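Local coordinates for Lin2634 protein (PDB 3MZO) that binds calcium ions and is probably a metal-dependent phosphohydrolase of the HD-domain superfamily, related to the YfbR-like 5'-deoxynucleotidases, at residues 12-15 and 16-19; 54-58 and 59-63; 127-130 and 131-135; 181-184 and 185-189. All blocks are in the same frame, centred on the assembly; numbering follows the deposited sequence.

Contact 1 of 4, residues 12-15 and 16-19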
loop_
_atom_site.group_PDB
_atom_site.type_symbol
_atom_site.label_atom_id
_atom_site.label_comp_id
_atom_site.label_asym_id
_atom_site.label_seq_id
_atom_site.Cartn_x
_atom_site.Cartn_y
_atom_site.Cartn_z
ATOM N N SER B 12 -15.043 -7.468 -8.369
ATOM C CA SER B 12 -13.793 -6.750 -8.088
ATOM C C SER B 12 -13.724 -6.112 -6.709
ATOM O O SER B 12 -12.642 -5.989 -6.149
ATOM C CB SER B 12 -13.516 -5.666 -9.129
ATOM O OG SER B 12 -13.056 -6.268 -10.330
ATOM N N ASP B 13 -14.860 -5.687 -6.182
ATOM C CA ASP B 13 -14.903 -5.143 -4.840
ATOM C C ASP B 13 -14.477 -6.153 -3.771
ATOM O O ASP B 13 -13.939 -5.748 -2.734
ATOM C CB ASP B 13 -16.291 -4.580 -4.516
ATOM C CG ASP B 13 -16.717 -3.462 -5.504
ATOM O OD1 ASP B 13 -15.855 -2.913 -6.248
ATOM O OD2 ASP B 13 -17.896 -3.143 -5.526
ATOM N N LEU B 14 -14.712 -7.447 -4.012
ATOM C CA LEU B 14 -14.256 -8.478 -3.086
ATOM C C LEU B 14 -12.742 -8.625 -2.988
ATOM O O LEU B 14 -12.242 -9.337 -2.106
ATOM C CB LEU B 14 -14.893 -9.846 -3.416
ATOM C CG LEU B 14 -16.344 -9.898 -2.937
ATOM C CD1 LEU B 14 -17.097 -11.014 -3.630
ATOM C CD2 LEU B 14 -16.347 -10.050 -1.431
ATOM N N GLU B 15 -12.013 -7.966 -3.877
ATOM C CA GLU B 15 -10.577 -7.901 -3.813
ATOM C C GLU B 15 -10.070 -6.832 -2.827
ATOM O O GLU B 15 -8.868 -6.784 -2.523
ATOM C CB GLU B 15 -10.018 -7.502 -5.184
ATOM C CG GLU B 15 -10.342 -8.442 -6.284
ATOM C CD GLU B 15 -9.788 -7.968 -7.654
ATOM O OE1 GLU B 15 -9.025 -6.983 -7.777
ATOM O OE2 GLU B 15 -10.139 -8.597 -8.623
ATOM N N ASN B 16 -10.975 -5.956 -2.409
ATOM C CA ASN B 16 -10.666 -4.853 -1.504
ATOM C C ASN B 16 -11.198 -5.058 -0.089
ATOM O O ASN B 16 -11.138 -4.133 0.720
ATOM C CB ASN B 16 -11.224 -3.543 -2.092
ATOM C CG ASN B 16 -10.528 -3.144 -3.392
ATOM O OD1 ASN B 16 -9.343 -3.450 -3.597
ATOM N ND2 ASN B 16 -11.260 -2.466 -4.278
ATOM N N ILE B 17 -11.761 -6.239 0.169
ATOM C CA ILE B 17 -12.250 -6.649 1.477
ATOM C C ILE B 17 -11.313 -7.769 1.909
ATOM O O ILE B 17 -11.126 -8.764 1.212
ATOM C CB ILE B 17 -13.691 -7.132 1.419
ATOM C CG1 ILE B 17 -14.551 -5.998 0.861
ATOM C CG2 ILE B 17 -14.222 -7.529 2.852
ATOM C CD1 ILE B 17 -15.905 -6.410 0.564
ATOM N N TYR B 18 -10.707 -7.567 3.058
ATOM C CA TYR B 18 -9.705 -8.462 3.588
ATOM C C TYR B 18 -10.202 -9.224 4.784
ATOM O O TYR B 18 -11.122 -8.797 5.469
ATOM C CB TYR B 18 -8.480 -7.666 3.924
ATOM C CG TYR B 18 -7.858 -7.140 2.682
ATOM C CD1 TYR B 18 -6.956 -7.916 1.974
ATOM C CD2 TYR B 18 -8.216 -5.894 2.161
ATOM C CE1 TYR B 18 -6.386 -7.463 0.786
ATOM C CE2 TYR B 18 -7.636 -5.419 0.963
ATOM C CZ TYR B 18 -6.718 -6.229 0.292
ATOM O OH TYR B 18 -6.104 -5.831 -0.869
ATOM N N ARG B 19 -9.603 -10.387 5.008
ATOM C CA ARG B 19 -10.034 -11.255 6.068
ATOM C C ARG B 19 -9.384 -10.835 7.360
ATOM O O ARG B 19 -8.205 -10.507 7.362
ATOM C CB ARG B 19 -9.671 -12.688 5.707
ATOM C CG ARG B 19 -10.538 -13.164 4.544
ATOM C CD ARG B 19 -10.108 -14.435 3.981
ATOM N NE ARG B 19 -9.838 -15.494 4.948
ATOM C CZ ARG B 19 -10.756 -16.284 5.513
ATOM N NH1 ARG B 19 -12.061 -16.132 5.292
ATOM N NH2 ARG B 19 -10.363 -17.231 6.341
HETATM O O HOH W 1 -6.335 -7.911 -3.052
#
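D13 and N16 are joined by the one direct hydrogen bond of this turn: N16 N donates to D13 O at 3.0 Å, with an angle of 156° at the hydrogen. The donor stands 58° out of the carbonyl plane, in the type I beta turn from D13 to N16. One step earlier E15 N reaches S12 O over 3.1 Å, so two successive i to i+3 bonds run through the turn. A water extends the polar side, lying 2.8 Å from E15 O and 3.0 Å from Y18 OH and bridging the two. In this all-helical HD-domain chain the turn leads from helix 4-13 into the loop before helix 31-51, near the calcium site that includes D69. I17 CG1, anti to its own carbonyl carbon (chi1 -58°), packs against the carbonyl oxygen of D13, 3.7 Å from D13 O. Apolar contact is slight: the CD1 of I17 is 4.2 Å from L14 CD2. The polar ends face other chains: the carboxylate of E15 pairs with K37 and H29 of the second subunit, and N16 ND2 donates to Q27 of the second subunit and G22 of the third.

Contact 2 of 4, residues 54-58 and 59-63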
loop_
_atom_site.group_PDB
_atom_site.type_symbol
_atom_site.label_atom_id
_atom_site.label_comp_id
_atom_site.label_asym_id
_atom_site.label_seq_id
_atom_site.Cartn_x
_atom_site.Cartn_y
_atom_site.Cartn_z
ATOM N N ASN B 54 -17.863 -42.370 -3.649
ATOM C CA ASN B 54 -19.061 -41.621 -3.286
ATOM C C ASN B 54 -19.465 -40.755 -4.457
ATOM O O ASN B 54 -18.601 -40.142 -5.102
ATOM C CB ASN B 54 -18.791 -40.764 -2.057
ATOM C CG ASN B 54 -18.411 -41.596 -0.854
ATOM O OD1 ASN B 54 -18.971 -42.666 -0.649
ATOM N ND2 ASN B 54 -17.456 -41.114 -0.050
ATOM N N GLU B 55 -20.767 -40.721 -4.751
ATOM C CA GLU B 55 -21.309 -39.837 -5.778
ATOM C C GLU B 55 -21.174 -38.392 -5.261
ATOM O O GLU B 55 -21.502 -38.085 -4.124
ATOM C CB GLU B 55 -22.768 -40.202 -6.141
ATOM C CG GLU B 55 -23.478 -39.255 -7.153
ATOM C CD GLU B 55 -22.883 -39.260 -8.578
ATOM O OE1 GLU B 55 -22.009 -40.106 -8.896
ATOM O OE2 GLU B 55 -23.296 -38.412 -9.409
ATOM N N VAL B 56 -20.614 -37.535 -6.094
ATOM C CA VAL B 56 -20.455 -36.105 -5.788
ATOM C C VAL B 56 -21.314 -35.311 -6.765
ATOM O O VAL B 56 -21.255 -35.561 -7.953
ATOM C CB VAL B 56 -18.998 -35.675 -5.929
ATOM C CG1 VAL B 56 -18.848 -34.118 -5.789
ATOM C CG2 VAL B 56 -18.126 -36.433 -4.894
ATOM N N ASN B 57 -22.097 -34.361 -6.252
ATOM C CA ASN B 57 -22.811 -33.389 -7.081
ATOM C C ASN B 57 -21.882 -32.197 -7.316
ATOM O O ASN B 57 -21.736 -31.277 -6.455
ATOM C CB ASN B 57 -24.133 -32.996 -6.381
ATOM C CG ASN B 57 -24.981 -32.019 -7.186
ATOM O OD1 ASN B 57 -24.482 -31.246 -8.001
ATOM N ND2 ASN B 57 -26.285 -32.047 -6.938
ATOM N N TRP B 58 -21.261 -32.164 -8.492
ATOM C CA TRP B 58 -20.221 -31.162 -8.716
ATOM C C TRP B 58 -20.742 -29.739 -8.809
ATOM O O TRP B 58 -20.098 -28.793 -8.311
ATOM C CB TRP B 58 -19.333 -31.539 -9.911
ATOM C CG TRP B 58 -18.398 -32.642 -9.515
ATOM C CD1 TRP B 58 -18.644 -34.002 -9.590
ATOM C CD2 TRP B 58 -17.092 -32.502 -8.938
ATOM N NE1 TRP B 58 -17.568 -34.697 -9.092
ATOM C CE2 TRP B 58 -16.599 -33.812 -8.690
ATOM C CE3 TRP B 58 -16.282 -31.403 -8.600
ATOM C CZ2 TRP B 58 -15.333 -34.046 -8.145
ATOM C CZ3 TRP B 58 -15.009 -31.647 -8.047
ATOM C CH2 TRP B 58 -14.558 -32.953 -7.822
ATOM N N ARG B 59 -21.893 -29.565 -9.432
ATOM C CA ARG B 59 -22.490 -28.251 -9.463
ATOM C C ARG B 59 -22.676 -27.753 -8.044
ATOM O O ARG B 59 -22.369 -26.604 -7.773
ATOM C CB ARG B 59 -23.834 -28.256 -10.194
ATOM C CG ARG B 59 -24.392 -26.863 -10.386
ATOM C CD ARG B 59 -25.735 -26.902 -11.113
ATOM N NE ARG B 59 -26.151 -25.558 -11.446
ATOM C CZ ARG B 59 -27.173 -25.248 -12.242
ATOM N NH1 ARG B 59 -27.887 -26.204 -12.815
ATOM N NH2 ARG B 59 -27.460 -23.972 -12.489
ATOM N N ALA B 60 -23.149 -28.626 -7.142
ATOM C CA ALA B 60 -23.393 -28.246 -5.753
ATOM C C ALA B 60 -22.082 -27.966 -5.031
ATOM O O ALA B 60 -21.977 -27.005 -4.299
ATOM C CB ALA B 60 -24.234 -29.328 -4.992
ATOM N N LEU B 61 -21.061 -28.787 -5.273
ATOM C CA LEU B 61 -19.782 -28.597 -4.614
ATOM C C LEU B 61 -19.195 -27.250 -4.965
ATOM O O LEU B 61 -18.811 -26.494 -4.078
ATOM C CB LEU B 61 -18.812 -29.725 -4.982
ATOM C CG LEU B 61 -17.385 -29.692 -4.438
ATOM C CD1 LEU B 61 -16.804 -31.099 -4.494
ATOM C CD2 LEU B 61 -16.514 -28.725 -5.229
ATOM N N TYR B 62 -19.121 -26.961 -6.250
ATOM C CA TYR B 62 -18.514 -25.719 -6.721
ATOM C C TYR B 62 -19.315 -24.491 -6.347
ATOM O O TYR B 62 -18.739 -23.482 -5.926
ATOM C CB TYR B 62 -18.345 -25.738 -8.239
ATOM C CG TYR B 62 -17.142 -26.513 -8.730
ATOM C CD1 TYR B 62 -15.828 -26.120 -8.418
ATOM C CD2 TYR B 62 -17.309 -27.595 -9.564
ATOM C CE1 TYR B 62 -14.720 -26.842 -8.922
ATOM C CE2 TYR B 62 -16.237 -28.306 -10.062
ATOM C CZ TYR B 62 -14.960 -27.953 -9.751
ATOM O OH TYR B 62 -13.955 -28.706 -10.313
ATOM N N GLU B 63 -20.620 -24.545 -6.553
ATOM C CA GLU B 63 -21.455 -23.398 -6.251
ATOM C C GLU B 63 -21.438 -23.031 -4.751
ATOM O O GLU B 63 -21.434 -21.859 -4.420
ATOM C CB GLU B 63 -22.881 -23.554 -6.815
ATOM C CG GLU B 63 -23.772 -24.436 -6.058
ATOM C CD GLU B 63 -25.077 -24.784 -6.810
ATOM O OE1 GLU B 63 -25.311 -24.325 -7.969
ATOM O OE2 GLU B 63 -25.873 -25.517 -6.197
HETATM O O HOH W 2 -23.309 -31.612 -11.033
#
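L61 CD1 is the apolar centre, touching V56 CG1 at 3.9 Å and W58 CZ3 at 4.0 Å across the N-terminal turn of helix 58-67, which N57 caps. Both methyl carbons lie over the same face of the indole, so one methyl from each residue sits over the rim of that face. Y62 comes to the indole at its edge: Y62 CE2 is 3.4 Å from W58 CE3, and the two six-membered rings meet obliquely, planes 43° apart. This aromatic pair faces the second subunit, where W58 makes a cation-pi contact with R59 and Y62 meets its counterpart Y62. Further out the backbone takes over: L61 N bonds to N57 O at 2.8 Å and Y62 N to W58 O at 2.9 Å. N57 closes the polar edge as the N-cap. With its CG anti to the backbone N (chi1 -178°), OD1 reaches forward to the first turn and accepts from A60 N at 3.1 Å, the donor standing well above the amide plane. A water spans the same edge, donating to N57 OD1 and accepting from R59 N at 3.0 Å.

Contact 3 of 4, residues 127-130 and 131-135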
loop_
_atom_site.group_PDB
_atom_site.type_symbol
_atom_site.label_atom_id
_atom_site.label_comp_id
_atom_site.label_asym_id
_atom_site.label_seq_id
_atom_site.Cartn_x
_atom_site.Cartn_y
_atom_site.Cartn_z
ATOM N N SER B 127 -25.959 -30.350 5.622
ATOM C CA SER B 127 -25.462 -31.675 5.951
ATOM C C SER B 127 -25.321 -32.579 4.726
ATOM O O SER B 127 -25.101 -33.782 4.865
ATOM C CB SER B 127 -26.373 -32.328 7.002
ATOM O OG SER B 127 -27.705 -32.356 6.533
ATOM N N THR B 128 -25.456 -32.033 3.526
ATOM C CA THR B 128 -25.171 -32.826 2.325
ATOM C C THR B 128 -23.665 -33.044 2.260
ATOM O O THR B 128 -22.891 -32.334 2.927
ATOM C CB THR B 128 -25.625 -32.134 1.037
ATOM O OG1 THR B 128 -24.829 -30.962 0.809
ATOM C CG2 THR B 128 -27.142 -31.774 1.106
ATOM N N LEU B 129 -23.246 -34.004 1.437
ATOM C CA LEU B 129 -21.833 -34.262 1.245
ATOM C C LEU B 129 -21.128 -32.978 0.807
ATOM O O LEU B 129 -20.052 -32.656 1.321
ATOM C CB LEU B 129 -21.598 -35.370 0.216
ATOM C CG LEU B 129 -20.141 -35.687 -0.125
ATOM C CD1 LEU B 129 -19.370 -36.174 1.126
ATOM C CD2 LEU B 129 -20.107 -36.732 -1.267
ATOM N N GLU B 130 -21.731 -32.251 -0.126
ATOM C CA GLU B 130 -21.067 -31.060 -0.707
ATOM C C GLU B 130 -21.001 -29.881 0.275
ATOM O O GLU B 130 -20.075 -29.053 0.216
ATOM C CB GLU B 130 -21.748 -30.645 -2.003
ATOM C CG GLU B 130 -21.662 -31.726 -3.113
ATOM C CD GLU B 130 -22.570 -32.913 -2.885
ATOM O OE1 GLU B 130 -23.576 -32.786 -2.142
ATOM O OE2 GLU B 130 -22.286 -33.974 -3.473
ATOM N N GLY B 131 -21.970 -29.830 1.192
ATOM C CA GLY B 131 -21.984 -28.832 2.258
ATOM C C GLY B 131 -20.920 -29.083 3.308
ATOM O O GLY B 131 -20.311 -28.140 3.849
ATOM N N LYS B 132 -20.705 -30.358 3.620
ATOM C CA LYS B 132 -19.630 -30.717 4.529
ATOM C C LYS B 132 -18.274 -30.475 3.871
ATOM O O LYS B 132 -17.314 -30.070 4.552
ATOM C CB LYS B 132 -19.755 -32.152 4.993
ATOM C CG LYS B 132 -20.999 -32.409 5.788
ATOM C CD LYS B 132 -21.106 -33.897 6.149
ATOM C CE LYS B 132 -22.257 -34.103 7.066
ATOM N NZ LYS B 132 -22.435 -35.533 7.483
ATOM N N ILE B 133 -18.185 -30.696 2.561
ATOM C CA ILE B 133 -16.943 -30.383 1.862
ATOM C C ILE B 133 -16.664 -28.899 1.991
ATOM O O ILE B 133 -15.509 -28.502 2.164
ATOM C CB ILE B 133 -16.945 -30.855 0.391
ATOM C CG1 ILE B 133 -16.783 -32.383 0.332
ATOM C CG2 ILE B 133 -15.839 -30.186 -0.447
ATOM C CD1 ILE B 133 -17.041 -32.951 -1.026
ATOM N N LEU B 134 -17.699 -28.070 1.907
ATOM C CA LEU B 134 -17.504 -26.618 2.092
ATOM C C LEU B 134 -17.036 -26.326 3.508
ATOM O O LEU B 134 -16.133 -25.509 3.697
ATOM C CB LEU B 134 -18.783 -25.826 1.810
ATOM C CG LEU B 134 -18.732 -24.311 2.123
ATOM C CD1 LEU B 134 -17.580 -23.557 1.452
ATOM C CD2 LEU B 134 -20.083 -23.653 1.797
ATOM N N ALA B 135 -17.650 -26.986 4.503
ATOM C CA ALA B 135 -17.272 -26.759 5.896
ATOM C C ALA B 135 -15.786 -27.053 6.112
ATOM O O ALA B 135 -15.078 -26.227 6.701
ATOM C CB ALA B 135 -18.179 -27.578 6.930
#
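T128 O accepts from K132 N at 3.0 Å, and L129 O to I133 N and E130 O to L134 N follow as the next i to i+4 bonds of helix 129-151. T128 is the N-cap: its chi1 of 67° sets OG1 between the backbone N and the carbonyl carbon, from where it accepts from G131 N at 3.1 Å with an angle of 150° at the hydrogen. The same hydroxyl is hydrogen-bonded to D126, a bond that would restrain its rotation. K132 runs back along the start of the helix, extended beyond CG; its CG lies 3.4 Å from T128 O and its CE 3.6 Å from S127 O, while NZ bonds to a PEG molecule probably taken from the crystallisation liquor. On the inner side I133 CD1 touches L129 CG at 4.2 Å, and I133 also packs on helix 31-51. L134 rests against H68, one of the calcium ligands of the HD site. The carboxylate of E130, bent at chi2 (74°), is engaged by N57 N. The N-H groups of G131 and K132 thus both have acceptors, one from the side chain and one from the backbone of T128, at the start of the helix that also carries the calcium ligand D138.

Contact 4 of 4, residues 181-184 and 185-189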
loop_
_atom_site.group_PDB
_atom_site.type_symbol
_atom_site.label_atom_id
_atom_site.label_comp_id
_atom_site.label_asym_id
_atom_site.label_seq_id
_atom_site.Cartn_x
_atom_site.Cartn_y
_atom_site.Cartn_z
ATOM N N TYR B 181 -8.117 -38.507 4.539
ATOM C CA TYR B 181 -6.980 -38.196 3.685
ATOM C C TYR B 181 -6.168 -37.035 4.233
ATOM O O TYR B 181 -4.950 -37.121 4.319
ATOM C CB TYR B 181 -7.394 -37.881 2.242
ATOM C CG TYR B 181 -6.172 -37.754 1.385
ATOM C CD1 TYR B 181 -5.585 -38.885 0.822
ATOM C CD2 TYR B 181 -5.545 -36.522 1.202
ATOM C CE1 TYR B 181 -4.433 -38.793 0.058
ATOM C CE2 TYR B 181 -4.389 -36.415 0.430
ATOM C CZ TYR B 181 -3.848 -37.565 -0.140
ATOM O OH TYR B 181 -2.706 -37.494 -0.878
ATOM N N PHE B 182 -6.829 -35.941 4.574
ATOM C CA PHE B 182 -6.135 -34.772 5.140
ATOM C C PHE B 182 -5.220 -35.095 6.352
ATOM O O PHE B 182 -4.072 -34.648 6.395
ATOM C CB PHE B 182 -7.131 -33.661 5.510
ATOM C CG PHE B 182 -6.490 -32.494 6.212
ATOM C CD1 PHE B 182 -5.943 -31.447 5.483
ATOM C CD2 PHE B 182 -6.408 -32.462 7.608
ATOM C CE1 PHE B 182 -5.322 -30.392 6.105
ATOM C CE2 PHE B 182 -5.796 -31.393 8.257
ATOM C CZ PHE B 182 -5.240 -30.347 7.476
ATOM N N LEU B 183 -5.724 -35.868 7.312
ATOM C CA LEU B 183 -4.977 -36.158 8.535
ATOM C C LEU B 183 -3.825 -37.132 8.270
ATOM O O LEU B 183 -2.735 -36.979 8.816
ATOM C CB LEU B 183 -5.903 -36.755 9.598
ATOM C CG LEU B 183 -7.017 -35.837 10.079
ATOM C CD1 LEU B 183 -8.095 -36.676 10.764
ATOM C CD2 LEU B 183 -6.448 -34.743 11.001
ATOM N N LYS B 184 -4.067 -38.126 7.420
ATOM C CA LYS B 184 -3.036 -39.099 7.102
ATOM C C LYS B 184 -1.864 -38.499 6.291
ATOM O O LYS B 184 -0.690 -38.751 6.582
ATOM C CB LYS B 184 -3.676 -40.275 6.354
ATOM C CG LYS B 184 -2.769 -41.481 6.120
ATOM C CD LYS B 184 -3.398 -42.483 5.142
ATOM C CE LYS B 184 -2.440 -43.630 4.827
ATOM N NZ LYS B 184 -3.128 -44.706 4.092
ATOM N N GLU B 185 -2.177 -37.694 5.285
ATOM C CA GLU B 185 -1.168 -37.286 4.304
ATOM C C GLU B 185 -0.803 -35.811 4.314
ATOM O O GLU B 185 0.374 -35.470 4.167
ATOM C CB GLU B 185 -1.634 -37.671 2.900
ATOM C CG GLU B 185 -1.867 -39.159 2.694
ATOM C CD GLU B 185 -0.589 -39.992 2.771
ATOM O OE1 GLU B 185 0.532 -39.421 2.715
ATOM O OE2 GLU B 185 -0.719 -41.230 2.878
ATOM N N ILE B 186 -1.771 -34.930 4.525
ATOM C CA ILE B 186 -1.517 -33.503 4.362
ATOM C C ILE B 186 -1.017 -32.896 5.668
ATOM O O ILE B 186 -0.027 -32.193 5.661
ATOM C CB ILE B 186 -2.756 -32.771 3.838
ATOM C CG1 ILE B 186 -3.201 -33.390 2.503
ATOM C CG2 ILE B 186 -2.511 -31.235 3.716
ATOM C CD1 ILE B 186 -4.491 -32.803 1.986
ATOM N N LEU B 187 -1.695 -33.169 6.786
ATOM C CA LEU B 187 -1.294 -32.539 8.069
ATOM C C LEU B 187 0.160 -32.857 8.447
ATOM O O LEU B 187 0.909 -31.984 8.881
ATOM C CB LEU B 187 -2.265 -32.936 9.186
ATOM C CG LEU B 187 -2.087 -32.350 10.586
ATOM C CD1 LEU B 187 -2.117 -30.823 10.542
ATOM C CD2 LEU B 187 -3.198 -32.906 11.512
ATOM N N PRO B 188 0.582 -34.108 8.264
ATOM C CA PRO B 188 1.987 -34.403 8.580
ATOM C C PRO B 188 3.016 -33.654 7.725
ATOM O O PRO B 188 4.087 -33.321 8.234
ATOM C CB PRO B 188 2.076 -35.912 8.364
ATOM C CG PRO B 188 0.687 -36.398 8.673
ATOM C CD PRO B 188 -0.200 -35.349 8.075
ATOM N N ASP B 189 2.688 -33.350 6.467
ATOM C CA ASP B 189 3.602 -32.584 5.609
ATOM C C ASP B 189 3.691 -31.133 6.074
ATOM O O ASP B 189 4.770 -30.541 6.000
ATOM C CB ASP B 189 3.194 -32.619 4.125
ATOM C CG ASP B 189 3.493 -33.950 3.426
ATOM O OD1 ASP B 189 4.204 -34.845 3.956
ATOM O OD2 ASP B 189 2.986 -34.100 2.300
#
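F182 O takes two backbone hydrogens at once: L187 N at 2.8 Å, and I186 N at 3.0 Å on a much more bent path of 133°. The first is an i to i+5 bond and the second i to i+4, so the carbonyl is shared where the helix widens into a pi-type turn. Just before it, E185 N donates to Y181 O with ordinary helical spacing. Beyond the widening sits P188, which has no N-H to offer; its CD lies only 3.1 Å from L183 O, and its CG is 3.4 Å from K184 O. Helix 177-191 of the all-helical HD-domain fold is kinked at P188, whose N has no bond to the preceding turn; F182 packs on helices 129-151 and 158-172, its side chain about 12 Å from that of the calcium ligand D138. K184 and E185 run alongside each other, with NZ and OE2 still too far apart for a salt bridge.

With CG anti to the backbone N (chi1 -172°), the Y181 ring presents one face to E185 CG, which stands 4.0 Å from the centroid and 26° off the normal, a CH-pi contact toward the rim. I186 CG1 approaches the same ring obliquely at CE2, and the other branch, I186 CG2, reaches F182 CE1 at 3.8 Å, so this isoleucine is wedged between two aromatic side chains that it crosses at about right angles. L183 and L187 lie side by side, CD2 to CD2 3.8 Å apart, and both pack on helix 158-172.

How the contacts relate
All four contacts are local, each within one continuous run of chain, but they mark different points of the helical fold. Contacts 2 and 3 are both helix starts capped by a side chain, an asparagine in one and a threonine in the other, and they touch through the bond between N57 and E130. Contact 1 is a turn leading from helix 4-13 into a loop, and contact 4 a distortion within a helix. All are partly buried; contact 3 lies nearest the chain centre, about 12 Å from it, and contact 4 farthest, about 18 Å. Contacts 1, 2 and 4 reach the second subunit, whereas no other chain touches contact 3. Aromatic side chains pack in contacts 2 and 4, while contacts 1 and 3 rest mainly on backbone bonds.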